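Local structure of HpcH/HpaI aldolase (Desulfitobacterium hafniense, 3QZ6) at residues Lys154-Ile159 against Tyr197-Arg202. The protein belongs to the HpcH/HpaI aldolase family and folds as a TIM barrel, its eight parallel strands closed into a cylinder wrapped by helices. Residues are numbered along the deposited sequence; the frame is centred on the assembly and turned at random.
Sequences KAVEDI and YEKVYR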
loop_
_atom_site.group_PDB
_atom_site.type_symbol
_atom_site.label_atom_id
_atom_site.label_comp_id
_atom_site.label_asym_id
_atom_site.label_seq_id
_atom_site.Cartn_x
_atom_site.Cartn_y
_atom_site.Cartn_z
ATOM N N LYS A 154 31.818 -14.948 -3.105
ATOM C CA LYS A 154 32.992 -14.746 -2.263
ATOM C C LYS A 154 32.617 -14.719 -0.777
ATOM O O LYS A 154 33.361 -15.217 0.077
ATOM C CB LYS A 154 33.694 -13.450 -2.677
ATOM C CG LYS A 154 34.607 -12.826 -1.640
ATOM C CD LYS A 154 34.861 -11.364 -2.002
ATOM C CE LYS A 154 35.887 -10.702 -1.090
ATOM N NZ LYS A 154 36.147 -9.286 -1.497
ATOM N N ALA A 155 31.461 -14.140 -0.470
ATOM C CA ALA A 155 30.992 -14.095 0.911
ATOM C C ALA A 155 30.632 -15.498 1.382
ATOM O O ALA A 155 30.916 -15.880 2.520
ATOM C CB ALA A 155 29.785 -13.150 1.049
ATOM N N VAL A 156 30.001 -16.267 0.504
ATOM C CA VAL A 156 29.680 -17.653 0.823
ATOM C C VAL A 156 30.952 -18.444 1.146
ATOM O O VAL A 156 31.002 -19.200 2.121
ATOM C CB VAL A 156 28.929 -18.320 -0.335
ATOM C CG1 VAL A 156 28.722 -19.798 -0.054
ATOM C CG2 VAL A 156 27.593 -17.626 -0.548
ATOM N N GLU A 157 31.984 -18.255 0.333
ATOM C CA GLU A 157 33.257 -18.933 0.554
ATOM C C GLU A 157 33.903 -18.513 1.872
ATOM O O GLU A 157 34.579 -19.305 2.520
ATOM C CB GLU A 157 34.217 -18.646 -0.599
ATOM C CG GLU A 157 33.793 -19.239 -1.928
ATOM C CD GLU A 157 34.659 -18.746 -3.079
ATOM O OE1 GLU A 157 34.462 -19.222 -4.220
ATOM O OE2 GLU A 157 35.534 -17.879 -2.841
ATOM N N ASP A 158 33.689 -17.263 2.269
ATOM C CA ASP A 158 34.324 -16.736 3.469
ATOM C C ASP A 158 33.334 -16.625 4.625
ATOM O O ASP A 158 33.543 -15.857 5.569
ATOM C CB ASP A 158 34.944 -15.369 3.173
ATOM C CG ASP A 158 35.920 -14.932 4.242
ATOM O OD1 ASP A 158 36.511 -15.815 4.905
ATOM O OD2 ASP A 158 36.100 -13.708 4.421
ATOM N N ILE A 159 32.268 -17.415 4.563
ATOM C CA ILE A 159 31.131 -17.216 5.456
ATOM C C ILE A 159 31.458 -17.414 6.943
ATOM O O ILE A 159 30.940 -16.701 7.794
ATOM C CB ILE A 159 29.909 -18.082 5.034
ATOM C CG1 ILE A 159 28.666 -17.685 5.838
ATOM C CG2 ILE A 159 30.226 -19.574 5.158
ATOM C CD1 ILE A 159 28.222 -16.239 5.582
ATOM N N TYR A 197 22.914 -21.406 -0.183
ATOM C CA TYR A 197 22.122 -21.295 1.040
ATOM C C TYR A 197 22.570 -22.342 2.048
ATOM O O TYR A 197 22.772 -22.042 3.225
ATOM C CB TYR A 197 20.635 -21.497 0.751
ATOM C CG TYR A 197 19.992 -20.439 -0.117
ATOM C CD1 TYR A 197 20.590 -19.198 -0.312
ATOM C CD2 TYR A 197 18.772 -20.685 -0.735
ATOM C CE1 TYR A 197 19.980 -18.230 -1.107
ATOM C CE2 TYR A 197 18.160 -19.732 -1.522
ATOM C CZ TYR A 197 18.762 -18.508 -1.700
ATOM O OH TYR A 197 18.131 -17.582 -2.498
ATOM N N GLU A 198 22.713 -23.580 1.575
ATOM C CA GLU A 198 23.085 -24.692 2.445
ATOM C C GLU A 198 24.434 -24.447 3.103
ATOM O O GLU A 198 24.598 -24.686 4.302
ATOM C CB GLU A 198 23.117 -26.016 1.668
ATOM C CG GLU A 198 21.771 -26.478 1.110
ATOM C CD GLU A 198 20.888 -27.149 2.156
ATOM O OE1 GLU A 198 21.110 -26.926 3.366
ATOM O OE2 GLU A 198 19.969 -27.904 1.762
ATOM N N LYS A 199 25.402 -23.992 2.311
ATOM C CA LYS A 199 26.739 -23.718 2.833
ATOM C C LYS A 199 26.665 -22.665 3.921
ATOM O O LYS A 199 27.310 -22.782 4.956
ATOM C CB LYS A 199 27.688 -23.249 1.731
ATOM C CG LYS A 199 28.230 -24.359 0.852
ATOM C CD LYS A 199 29.117 -23.804 -0.253
ATOM C CE LYS A 199 29.598 -24.916 -1.174
ATOM N NZ LYS A 199 30.308 -24.378 -2.361
ATOM N N VAL A 200 25.875 -21.626 3.689
ATOM C CA VAL A 200 25.772 -20.561 4.673
ATOM C C VAL A 200 25.068 -21.044 5.939
ATOM O O VAL A 200 25.476 -20.714 7.052
ATOM C CB VAL A 200 25.047 -19.324 4.100
ATOM C CG1 VAL A 200 24.763 -18.314 5.226
ATOM C CG2 VAL A 200 25.891 -18.706 2.990
ATOM N N TYR A 201 24.012 -21.829 5.775
ATOM C CA TYR A 201 23.296 -22.356 6.934
ATOM C C TYR A 201 24.203 -23.243 7.814
ATOM O O TYR A 201 24.157 -23.180 9.044
ATOM C CB TYR A 201 22.047 -23.123 6.492
ATOM C CG TYR A 201 20.824 -22.247 6.256
ATOM C CD1 TYR A 201 20.907 -20.861 6.289
ATOM C CD2 TYR A 201 19.584 -22.819 6.021
ATOM C CE1 TYR A 201 19.775 -20.066 6.083
ATOM C CE2 TYR A 201 18.455 -22.044 5.807
ATOM C CZ TYR A 201 18.556 -20.670 5.836
ATOM O OH TYR A 201 17.418 -19.922 5.636
ATOM N N ARG A 202 25.039 -24.060 7.188
ATOM C CA ARG A 202 25.974 -24.878 7.966
ATOM C C ARG A 202 26.931 -24.008 8.779
ATOM O O ARG A 202 27.225 -24.311 9.935
ATOM C CB ARG A 202 26.754 -25.826 7.064
ATOM C CG ARG A 202 25.930 -26.993 6.561
ATOM C CD ARG A 202 26.768 -27.896 5.680
ATOM N NE ARG A 202 26.090 -28.170 4.424
ATOM C CZ ARG A 202 26.617 -27.919 3.236
ATOM N NH1 ARG A 202 27.832 -27.411 3.160
ATOM N NH2 ARG A 202 25.934 -28.185 2.130
#
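Val200 meets both Val156 and Ile159, one methyl for each in the main, and this buried apolar trio is the tightly packed part of the contact. Val200 CG2 faces Val156 CG2 at 4.1 Å, while Val200 CG1 lies 4.0 Å from Ile159 CG1 and also touches Ile159 CD1. The two valines cross at about a right angle, as do Val200 and Ile159. With CG1 anti to the backbone N (chi1 171°), the fork of Val200 is set so that each of its prongs finds a partner. Valine suits this place, where helix backbones come close: the CA atoms of Val156 and Val200 are 6.2 Å apart, and a single side-chain torsion leaves little to fix on packing. Ile159, the first residue of helix 159-163, just past the break at Asp158, adds a longer arm. On the barrel side, Val156 and Ile159 also touch Ile150 of strand 145-150.

The rim is as close but open to solvent. Val156 CG1 touches Lys199 CB and CD, each at 4.0 Å, so the exposed lysine lends its extended methylene chain as an apolar lid and carries its ammonium group outward. Glu157 OE1 and Lys199 NZ stay 6.9 Å apart, at most a mild long-range attraction. No hydrogen bond joins the segments; apolar packing alone links them. Edged by the lysine chain, the helices following strand 145-150 thus pack on helix 191-207, which follows the next strand, 170-173, as neighbouring helices do in the outer layer of a TIM barrel.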